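PDB 2OTM: endoribonuclease L-PSP/chorismate mutase-like domain-containing protein from Shewanella oneidensis, which is of unknown function but is a putative endoribonuclease of the YjgF/chorismate mutase-like family, probably working as a trimer. Local coordinates for residues Q36-G41 with Y149-L154; S40-Y45 with L74-Q79; I93-G98 with R129-I134. All blocks are in the same frame, centred on the assembly; numbering follows the deposited sequence.

Contact 1 (Q36-G41 with Y149-L154); sequences QLMTSG and YLFAEL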
loop_
_atom_site.group_PDB
_atom_site.type_symbol
_atom_site.label_atom_id
_atom_site.label_comp_id
_atom_site.label_asym_id
_atom_site.label_seq_id
_atom_site.Cartn_x
_atom_site.Cartn_y
_atom_site.Cartn_z
ATOM N N GLN B 36 -5.381 -4.368 15.430
ATOM C CA GLN B 36 -5.301 -4.498 13.981
ATOM C C GLN B 36 -4.423 -5.675 13.607
ATOM O O GLN B 36 -3.259 -5.718 13.964
ATOM C CB GLN B 36 -4.735 -3.206 13.377
ATOM C CG GLN B 36 -5.636 -2.013 13.614
ATOM C CD GLN B 36 -4.990 -0.692 13.291
ATOM O OE1 GLN B 36 -4.936 0.176 14.135
ATOM N NE2 GLN B 36 -4.490 -0.532 12.079
ATOM N N LEU B 37 -5.016 -6.640 12.917
ATOM C CA LEU B 37 -4.355 -7.832 12.429
ATOM C C LEU B 37 -4.213 -7.689 10.917
ATOM O O LEU B 37 -5.197 -7.396 10.236
ATOM C CB LEU B 37 -5.226 -9.038 12.767
ATOM C CG LEU B 37 -4.919 -10.420 12.187
ATOM C CD1 LEU B 37 -3.597 -10.924 12.624
ATOM C CD2 LEU B 37 -6.000 -11.379 12.653
HETATM N N MSE B 38 -3.002 -7.869 10.399
HETATM C CA MSE B 38 -2.772 -7.697 8.976
HETATM C C MSE B 38 -1.975 -8.862 8.432
HETATM O O MSE B 38 -1.002 -9.295 9.039
HETATM C CB MSE B 38 -2.075 -6.383 8.717
HETATM C CG MSE B 38 -0.760 -6.230 9.408
HETATM SE SE MSE B 38 -0.283 -4.380 9.460
HETATM C CE MSE B 38 -1.563 -3.727 10.668
ATOM N N THR B 39 -2.386 -9.374 7.278
ATOM C CA THR B 39 -1.660 -10.478 6.654
ATOM C C THR B 39 -0.512 -9.956 5.771
ATOM O O THR B 39 -0.486 -8.792 5.369
ATOM C CB THR B 39 -2.592 -11.361 5.812
ATOM O OG1 THR B 39 -2.960 -10.672 4.596
ATOM C CG2 THR B 39 -3.822 -11.716 6.612
ATOM N N SER B 40 0.436 -10.844 5.479
ATOM C CA SER B 40 1.348 -10.678 4.367
ATOM C C SER B 40 0.601 -11.192 3.128
ATOM O O SER B 40 -0.596 -11.453 3.182
ATOM C CB SER B 40 2.642 -11.435 4.613
ATOM O OG SER B 40 3.354 -10.840 5.687
ATOM N N GLY B 41 1.279 -11.266 1.996
ATOM C CA GLY B 41 0.591 -11.545 0.731
ATOM C C GLY B 41 0.089 -12.964 0.633
ATOM O O GLY B 41 0.811 -13.906 0.955
ATOM N N TYR B 149 -4.100 -9.062 0.361
ATOM C CA TYR B 149 -3.766 -8.736 1.730
ATOM C C TYR B 149 -5.046 -8.297 2.432
ATOM O O TYR B 149 -5.806 -7.487 1.903
ATOM C CB TYR B 149 -2.787 -7.563 1.793
ATOM C CG TYR B 149 -1.460 -7.809 1.144
ATOM C CD1 TYR B 149 -1.302 -7.745 -0.236
ATOM C CD2 TYR B 149 -0.336 -8.040 1.916
ATOM C CE1 TYR B 149 -0.054 -7.968 -0.829
ATOM C CE2 TYR B 149 0.926 -8.277 1.336
ATOM C CZ TYR B 149 1.049 -8.240 -0.045
ATOM O OH TYR B 149 2.292 -8.440 -0.592
ATOM N N LEU B 150 -5.263 -8.804 3.633
ATOM C CA LEU B 150 -6.430 -8.448 4.444
ATOM C C LEU B 150 -5.987 -7.797 5.750
ATOM O O LEU B 150 -4.903 -8.068 6.252
ATOM C CB LEU B 150 -7.259 -9.672 4.771
ATOM C CG LEU B 150 -7.918 -10.418 3.611
ATOM C CD1 LEU B 150 -8.779 -11.516 4.152
ATOM C CD2 LEU B 150 -8.732 -9.487 2.747
ATOM N N PHE B 151 -6.845 -6.920 6.257
ATOM C CA PHE B 151 -6.640 -6.203 7.499
ATOM C C PHE B 151 -7.948 -6.339 8.299
ATOM O O PHE B 151 -9.034 -6.047 7.775
ATOM C CB PHE B 151 -6.400 -4.738 7.230
ATOM C CG PHE B 151 -5.190 -4.448 6.365
ATOM C CD1 PHE B 151 -5.252 -4.599 4.995
ATOM C CD2 PHE B 151 -4.024 -4.018 6.922
ATOM C CE1 PHE B 151 -4.160 -4.344 4.199
ATOM C CE2 PHE B 151 -2.913 -3.744 6.120
ATOM C CZ PHE B 151 -2.991 -3.914 4.772
ATOM N N ALA B 152 -7.829 -6.791 9.548
ATOM C CA ALA B 152 -8.968 -7.125 10.384
ATOM C C ALA B 152 -8.831 -6.440 11.718
ATOM O O ALA B 152 -7.721 -6.256 12.217
ATOM C CB ALA B 152 -9.089 -8.631 10.585
ATOM N N GLU B 153 -9.971 -6.080 12.287
ATOM C CA GLU B 153 -10.070 -5.540 13.639
ATOM C C GLU B 153 -10.532 -6.639 14.576
ATOM O O GLU B 153 -11.505 -7.334 14.282
ATOM C CB GLU B 153 -11.085 -4.384 13.691
ATOM C CG GLU B 153 -11.078 -3.664 15.009
ATOM C CD GLU B 153 -12.150 -2.595 15.155
ATOM O OE1 GLU B 153 -12.998 -2.423 14.260
ATOM O OE2 GLU B 153 -12.139 -1.952 16.217
ATOM N N LEU B 154 -9.817 -6.804 15.680
ATOM C CA LEU B 154 -10.160 -7.778 16.713
ATOM C C LEU B 154 -10.706 -7.051 17.936
ATOM O O LEU B 154 -11.229 -7.683 18.861
ATOM C CB LEU B 154 -8.918 -8.544 17.131
ATOM C CG LEU B 154 -8.152 -9.260 16.018
ATOM C CD1 LEU B 154 -6.789 -9.631 16.567
ATOM C CD2 LEU B 154 -8.926 -10.469 15.508
ATOM O OXT LEU B 154 -10.593 -5.818 18.024
HETATM O O HOH W 1 -2.267 -6.950 5.010
HETATM O O HOH W 2 3.885 -10.125 1.253
#
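The ring of Tyr149 rests on the backbone around Gly41. Gly41 CA lies over one face, displaced toward the rim, 3.6 Å from the centroid of the Tyr149 ring in a CH-pi contact. Thr39 O meets the same ring at its edge, in plane, 3.5 Å from Tyr149 CD2. A water accepts from both Gly41 N and Tyr149 OH and ties the phenol to the backbone. The Phe151 ring has another water over one face, near its rim. This water donates to Thr39 O and Leu150 O. Met38 CB approaches the Phe151 ring obliquely, 3.6 Å from Phe151 CD2. Met38 is a selenomethionine, and its SE makes an oblique Met-aromatic contact with the same ring.

The two backbones run antiparallel. Leu37 and Ala152 form a hydrogen-bonded pair: Leu37 N to Ala152 O and Ala152 N to Leu37 O are both 2.8 Å. Thr39 N donates to Leu150 O at 3.0 Å. The return bond does not go to the Thr39 carbonyl. Leu150 N donates instead to Thr39 OG1, at 3.1 Å and nearly straight (170°). Thr39 OG1 sits between the backbone N and the carbonyl carbon (chi1 73°) and passes its own proton to Ser40 O. A valine here would probably leave Leu150 N without its acceptor and Ser40 O without this donor. Thr39 O is bonded to Arg95 of the second subunit.

On the other face of the sheet, Leu37 CB touches Leu154 CD1 at 4.2 Å, and Leu37 also packs on Leu80 of helix 62-84. Strands 36-39 and 146-153 are antiparallel neighbours in the mixed sheet of the YjgF-like fold, with a helix on the Leu37 face and a neighbouring subunit on the Met38 and Phe151 face.

Contact 2 (S40-Y45 with L74-Q79); sequences SGQFPY and LNAIAQ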
loop_
_atom_site.group_PDB
_atom_site.type_symbol
_atom_site.label_atom_id
_atom_site.label_comp_id
_atom_site.label_asym_id
_atom_site.label_seq_id
_atom_site.Cartn_x
_atom_site.Cartn_y
_atom_site.Cartn_z
ATOM N N SER B 40 0.436 -10.844 5.479
ATOM C CA SER B 40 1.348 -10.678 4.367
ATOM C C SER B 40 0.601 -11.192 3.128
ATOM O O SER B 40 -0.596 -11.453 3.182
ATOM C CB SER B 40 2.642 -11.435 4.613
ATOM O OG SER B 40 3.354 -10.840 5.687
ATOM N N GLY B 41 1.279 -11.266 1.996
ATOM C CA GLY B 41 0.591 -11.545 0.731
ATOM C C GLY B 41 0.089 -12.964 0.633
ATOM O O GLY B 41 0.811 -13.906 0.955
ATOM N N GLN B 42 -1.143 -13.113 0.144
ATOM C CA GLN B 42 -1.819 -14.397 0.041
ATOM C C GLN B 42 -2.123 -14.706 -1.419
ATOM O O GLN B 42 -2.555 -13.845 -2.144
ATOM C CB GLN B 42 -3.130 -14.372 0.820
ATOM C CG GLN B 42 -2.950 -13.996 2.258
ATOM C CD GLN B 42 -2.330 -15.102 3.080
ATOM O OE1 GLN B 42 -2.672 -16.266 2.931
ATOM N NE2 GLN B 42 -1.407 -14.731 3.966
ATOM N N PHE B 43 -1.826 -15.938 -1.819
ATOM C CA PHE B 43 -1.843 -16.363 -3.217
ATOM C C PHE B 43 -3.015 -17.297 -3.487
ATOM O O PHE B 43 -3.546 -17.946 -2.555
ATOM C CB PHE B 43 -0.578 -17.165 -3.487
ATOM C CG PHE B 43 0.684 -16.366 -3.398
ATOM C CD1 PHE B 43 1.343 -16.202 -2.175
ATOM C CD2 PHE B 43 1.238 -15.795 -4.531
ATOM C CE1 PHE B 43 2.516 -15.458 -2.097
ATOM C CE2 PHE B 43 2.404 -15.046 -4.452
ATOM C CZ PHE B 43 3.043 -14.875 -3.235
ATOM N N PRO B 44 -3.381 -17.453 -4.759
ATOM C CA PRO B 44 -4.431 -18.379 -5.130
ATOM C C PRO B 44 -3.954 -19.837 -5.256
ATOM O O PRO B 44 -3.769 -20.377 -6.362
ATOM C CB PRO B 44 -4.943 -17.813 -6.462
ATOM C CG PRO B 44 -3.781 -17.201 -7.073
ATOM C CD PRO B 44 -2.871 -16.716 -5.931
ATOM N N TYR B 45 -3.751 -20.439 -4.097
ATOM C CA TYR B 45 -3.334 -21.808 -3.951
ATOM C C TYR B 45 -4.516 -22.707 -3.762
ATOM O O TYR B 45 -5.436 -22.387 -3.026
ATOM C CB TYR B 45 -2.500 -21.996 -2.685
ATOM C CG TYR B 45 -1.068 -21.547 -2.784
ATOM C CD1 TYR B 45 -0.177 -22.200 -3.620
ATOM C CD2 TYR B 45 -0.579 -20.526 -1.974
ATOM C CE1 TYR B 45 1.141 -21.811 -3.708
ATOM C CE2 TYR B 45 0.751 -20.127 -2.060
ATOM C CZ TYR B 45 1.599 -20.781 -2.935
ATOM O OH TYR B 45 2.911 -20.424 -3.007
ATOM N N LEU B 74 -9.744 -16.745 -0.086
ATOM C CA LEU B 74 -9.990 -17.934 0.729
ATOM C C LEU B 74 -8.738 -18.318 1.487
ATOM O O LEU B 74 -8.818 -18.686 2.660
ATOM C CB LEU B 74 -10.450 -19.103 -0.155
ATOM C CG LEU B 74 -10.975 -20.339 0.556
ATOM C CD1 LEU B 74 -12.257 -19.997 1.360
ATOM C CD2 LEU B 74 -11.221 -21.441 -0.465
ATOM N N ASN B 75 -7.583 -18.245 0.821
ATOM C CA ASN B 75 -6.287 -18.443 1.486
ATOM C C ASN B 75 -6.056 -17.428 2.598
ATOM O O ASN B 75 -5.666 -17.793 3.698
ATOM C CB ASN B 75 -5.122 -18.394 0.473
ATOM C CG ASN B 75 -4.885 -19.731 -0.210
ATOM O OD1 ASN B 75 -4.040 -20.519 0.246
ATOM N ND2 ASN B 75 -5.654 -20.018 -1.267
ATOM N N ALA B 76 -6.336 -16.156 2.325
ATOM C CA ALA B 76 -6.229 -15.105 3.339
ATOM C C ALA B 76 -7.126 -15.362 4.556
ATOM O O ALA B 76 -6.739 -15.080 5.685
ATOM C CB ALA B 76 -6.543 -13.720 2.715
ATOM N N ILE B 77 -8.330 -15.862 4.319
ATOM C CA ILE B 77 -9.267 -16.206 5.426
ATOM C C ILE B 77 -8.709 -17.367 6.239
ATOM O O ILE B 77 -8.799 -17.379 7.466
ATOM C CB ILE B 77 -10.671 -16.520 4.876
ATOM C CG1 ILE B 77 -11.266 -15.238 4.253
ATOM C CG2 ILE B 77 -11.599 -17.048 5.982
ATOM C CD1 ILE B 77 -12.579 -15.434 3.429
ATOM N N ALA B 78 -8.086 -18.336 5.567
ATOM C CA ALA B 78 -7.407 -19.418 6.271
ATOM C C ALA B 78 -6.325 -18.844 7.193
ATOM O O ALA B 78 -6.155 -19.289 8.339
ATOM C CB ALA B 78 -6.842 -20.463 5.279
ATOM N N GLN B 79 -5.620 -17.829 6.720
ATOM C CA GLN B 79 -4.563 -17.217 7.508
ATOM C C GLN B 79 -5.159 -16.548 8.747
ATOM O O GLN B 79 -4.615 -16.655 9.840
ATOM C CB GLN B 79 -3.840 -16.169 6.653
ATOM C CG GLN B 79 -2.656 -15.505 7.342
ATOM C CD GLN B 79 -1.575 -16.497 7.586
ATOM O OE1 GLN B 79 -0.865 -16.866 6.658
ATOM N NE2 GLN B 79 -1.461 -16.971 8.830
HETATM O O HOH W 3 -3.041 -18.675 3.915
HETATM O O HOH W 4 0.706 -17.429 4.614
#
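Asn75 ND2 donates to Tyr45 O at 3.0 Å, the shortest direct hydrogen bond between residues 40-45 and the helix. The bond is nearly straight (166°). It lies in the Asn75 amide plane and reaches a lone pair of the Tyr45 carbonyl. The same ND2 is also bonded to Leu71 O, one turn back in the helix, and this fixes which way the amide is turned. Asn75 OD1 lies at the edge of the Tyr45 ring, and it is 3.6 Å from Tyr45 CB. The two side chains cross at about a right angle. Tyr45 N also makes a weak bond to Phe43 O, closing an inverse gamma turn centred on Pro44.

Gln42 makes the second half of the contact. Its chain folds at chi2 (-74°), so CD turns back after CG. Gln42 CG packs against the helix at Ala76, 3.6 Å from Ala76 CB. The Gln42 and Gln79 side chains also cross at about a right angle, and their amide planes are 77° apart. Gln42 NE2 has several weak bonds: to Gln79 OE1 at 3.5 Å, to Ser40 O, and to a water. That water donates a much shorter bond, 2.6 Å, to Gln79 OE1. A second water donates to Gln42 OE1 at 2.6 Å and to Asn75 O at 2.8 Å, so it bridges two acceptors that could not bond each other directly.

Residues 40-45 leave strand 36-39 and lead to strand 45-46. The backbone of Gln42 bonds to Val148, and Phe43 and Pro44 turn away from the helix toward Leu147, Cys146 and Leu50. Helix 62-84 rests on strand 146-153 through Ala76 and Leu150, while Ile77 meets helix 109-124.

Contact 3 (I93-G98 with R129-I134); sequences IYRLEG and RHSRMI. With ACT (acetate ion), chain I.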
loop_
_atom_site.group_PDB
_atom_site.type_symbol
_atom_site.label_atom_id
_atom_site.label_comp_id
_atom_site.label_asym_id
_atom_site.label_seq_id
_atom_site.Cartn_x
_atom_site.Cartn_y
_atom_site.Cartn_z
ATOM N N ILE B 93 -13.436 -6.966 8.812
ATOM C CA ILE B 93 -12.374 -6.938 7.822
ATOM C C ILE B 93 -12.495 -5.572 7.209
ATOM O O ILE B 93 -13.363 -5.370 6.360
ATOM C CB ILE B 93 -12.574 -7.966 6.689
ATOM C CG1 ILE B 93 -12.790 -9.388 7.229
ATOM C CG2 ILE B 93 -11.360 -7.907 5.722
ATOM C CD1 ILE B 93 -11.611 -9.957 7.817
ATOM N N TYR B 94 -11.720 -4.612 7.705
ATOM C CA TYR B 94 -11.934 -3.214 7.336
ATOM C C TYR B 94 -11.228 -2.806 6.040
ATOM O O TYR B 94 -11.537 -1.746 5.478
ATOM C CB TYR B 94 -11.529 -2.242 8.456
ATOM C CG TYR B 94 -10.093 -2.299 8.878
ATOM C CD1 TYR B 94 -9.142 -1.523 8.245
ATOM C CD2 TYR B 94 -9.680 -3.116 9.928
ATOM C CE1 TYR B 94 -7.822 -1.548 8.628
ATOM C CE2 TYR B 94 -8.318 -3.162 10.304
ATOM C CZ TYR B 94 -7.424 -2.353 9.659
ATOM O OH TYR B 94 -6.118 -2.348 9.993
ATOM N N ARG B 95 -10.277 -3.621 5.580
ATOM C CA ARG B 95 -9.490 -3.261 4.399
ATOM C C ARG B 95 -9.022 -4.487 3.631
ATOM O O ARG B 95 -8.587 -5.480 4.215
ATOM C CB ARG B 95 -8.284 -2.451 4.842
ATOM C CG ARG B 95 -7.368 -1.944 3.746
ATOM C CD ARG B 95 -7.926 -0.719 3.185
ATOM N NE ARG B 95 -6.926 0.175 2.631
ATOM C CZ ARG B 95 -7.208 1.420 2.251
ATOM N NH1 ARG B 95 -8.440 1.868 2.360
ATOM N NH2 ARG B 95 -6.269 2.207 1.759
ATOM N N LEU B 96 -9.171 -4.413 2.309
ATOM C CA LEU B 96 -8.652 -5.390 1.353
ATOM C C LEU B 96 -7.668 -4.641 0.467
ATOM O O LEU B 96 -8.003 -3.571 -0.016
ATOM C CB LEU B 96 -9.786 -5.890 0.473
ATOM C CG LEU B 96 -9.466 -6.543 -0.876
ATOM C CD1 LEU B 96 -8.647 -7.826 -0.627
ATOM C CD2 LEU B 96 -10.768 -6.796 -1.682
ATOM N N GLU B 97 -6.464 -5.184 0.252
ATOM C CA GLU B 97 -5.516 -4.591 -0.704
ATOM C C GLU B 97 -5.083 -5.710 -1.647
ATOM O O GLU B 97 -4.592 -6.748 -1.216
ATOM C CB GLU B 97 -4.353 -3.846 -0.012
ATOM C CG GLU B 97 -4.875 -2.757 0.978
ATOM C CD GLU B 97 -3.838 -1.932 1.706
ATOM O OE1 GLU B 97 -2.608 -2.194 1.630
ATOM O OE2 GLU B 97 -4.280 -0.987 2.397
ATOM N N GLY B 98 -5.303 -5.503 -2.941
ATOM C CA GLY B 98 -5.048 -6.515 -3.957
ATOM C C GLY B 98 -4.151 -6.023 -5.063
ATOM O O GLY B 98 -4.260 -4.868 -5.472
ATOM N N ARG B 129 -17.660 -5.725 5.316
ATOM C CA ARG B 129 -17.685 -4.454 4.574
ATOM C C ARG B 129 -16.353 -3.765 4.739
ATOM O O ARG B 129 -15.937 -3.501 5.863
ATOM C CB ARG B 129 -18.788 -3.546 5.102
ATOM C CG ARG B 129 -20.184 -4.094 4.910
ATOM C CD ARG B 129 -21.207 -3.184 5.562
ATOM N NE ARG B 129 -21.552 -2.047 4.713
ATOM C CZ ARG B 129 -22.406 -1.081 5.057
ATOM N NH1 ARG B 129 -23.015 -1.107 6.238
ATOM N NH2 ARG B 129 -22.659 -0.090 4.209
ATOM N N HIS B 130 -15.697 -3.465 3.630
ATOM C CA HIS B 130 -14.321 -3.016 3.648
ATOM C C HIS B 130 -14.094 -1.934 2.628
ATOM O O HIS B 130 -14.807 -1.909 1.616
ATOM C CB HIS B 130 -13.415 -4.167 3.260
ATOM C CG HIS B 130 -13.790 -4.815 1.963
ATOM N ND1 HIS B 130 -14.779 -5.774 1.875
ATOM C CD2 HIS B 130 -13.315 -4.649 0.704
ATOM C CE1 HIS B 130 -14.908 -6.147 0.616
ATOM N NE2 HIS B 130 -14.014 -5.498 -0.112
ATOM N N SER B 131 -13.125 -1.049 2.905
ATOM C CA SER B 131 -12.517 -0.206 1.881
ATOM C C SER B 131 -11.489 -1.056 1.159
ATOM O O SER B 131 -11.148 -2.151 1.604
ATOM C CB SER B 131 -11.864 1.069 2.449
ATOM O OG SER B 131 -10.864 0.794 3.428
ATOM N N ARG B 132 -10.983 -0.570 0.029
ATOM C CA ARG B 132 -9.994 -1.352 -0.683
ATOM C C ARG B 132 -9.055 -0.513 -1.518
ATOM O O ARG B 132 -9.380 0.649 -1.875
ATOM C CB ARG B 132 -10.665 -2.460 -1.522
ATOM C CG ARG B 132 -10.940 -2.146 -2.962
ATOM C CD ARG B 132 -11.598 -3.356 -3.635
ATOM N NE ARG B 132 -11.807 -3.062 -5.034
ATOM C CZ ARG B 132 -12.564 -3.756 -5.873
ATOM N NH1 ARG B 132 -13.209 -4.842 -5.489
ATOM N NH2 ARG B 132 -12.645 -3.347 -7.123
HETATM N N MSE B 133 -7.874 -1.102 -1.741
HETATM C CA MSE B 133 -6.856 -0.577 -2.650
HETATM C C MSE B 133 -6.620 -1.601 -3.731
HETATM O O MSE B 133 -6.711 -2.823 -3.519
HETATM C CB MSE B 133 -5.525 -0.324 -1.913
HETATM C CG MSE B 133 -5.623 0.558 -0.709
HETATM SE SE MSE B 133 -3.804 1.109 -0.095
HETATM C CE MSE B 133 -3.311 2.423 -1.405
ATOM N N ILE B 134 -6.286 -1.117 -4.920
ATOM C CA ILE B 134 -6.012 -2.021 -6.013
ATOM C C ILE B 134 -4.766 -1.512 -6.731
ATOM O O ILE B 134 -4.581 -0.297 -6.883
ATOM C CB ILE B 134 -7.202 -2.093 -6.999
ATOM C CG1 ILE B 134 -6.964 -3.217 -7.986
ATOM C CG2 ILE B 134 -7.364 -0.721 -7.741
ATOM C CD1 ILE B 134 -8.232 -3.679 -8.761
HETATM C C ACT I . -10.976 -0.086 -7.169
HETATM O O ACT I . -10.683 -0.467 -5.986
HETATM O OXT ACT I . -11.477 -0.936 -7.958
HETATM C CH3 ACT I . -10.754 1.320 -7.662
#
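Arg95 NH1 donates to Ser131 OG at 2.9 Å, with the oxygen in the guanidinium plane. Arg95 NE makes a salt bridge to Glu97 OE2, also 2.9 Å, using the anti lone pair of that oxygen. NH1 has a further acceptor, Thr39 O of the third subunit. Two in-plane bonds, from NE and NH1, fix how the guanidinium is turned. Met133 CG packs over one of its faces. Met133 is a selenomethionine, and its side chain runs beside that of Glu97, pointing the same way.

Ser131 OG is also bonded to Ser31 OG of the third subunit, and Tyr94 O is bonded to that same hydroxyl. Ser131 N donates to Tyr94 O at 3.1 Å, with the donor 43° above the carbonyl plane. From here the bonds follow the usual parallel pattern. Leu96 N donates to Ser131 O, Met133 N to Leu96 O at 3.0 Å, and Gly98 N to Met133 O. The two strands are the ends of a beta-alpha-beta crossover, strand 92-100, helix 109-124 and strand 131-136, in the YjgF-like fold. Tyr94 and Arg95 together face Phe151 on the next strand, a classic beta bulge.

On the helix side, the side chains of Leu96 and His130 lie side by side, with Leu96 CB 3.7 Å from His130 CD2. Both imidazole nitrogens have partners: ND1 with Gly128 O, and NE2 with Ser117 OG. The Arg132 chain is extended from CG to NE and also runs beside Leu96. Its NH1 forms a salt bridge with Asp114 and a bond to Ser117 OG, and NH2 reaches Pro110 O. An acetate, probably from the crystallisation liquor, lies at the edge formed by NE and NH2. Arg132 NE donates to acetate O at 3.0 Å, and Arg132 NH2 to acetate OXT at 2.8 Å.

Contacts 1 and 3 belong to one sheet, with centres about 10 Å apart. They join where strands 146-153 and 92-100 are neighbours: Tyr149 N is 2.8 Å from Glu97 O, and Phe151 N is 3.0 Å from Arg95 O. Contact 2 continues contact 1 along the chain through Ser40 and Gly41. Leu150 CD1 packs 3.5 Å from Ala76 CB. Contacts 2 and 3 do not touch; their nearest atoms are about 6 Å apart. The side chains of Glu97 and Phe151 lie about 4 and 5 Å from a calcium ion. The side chain of Tyr149 is about 5 Å, and that of Phe43 about 4 Å, from bound acetate, probably from the crystallisation liquor, though it may mark a pocket.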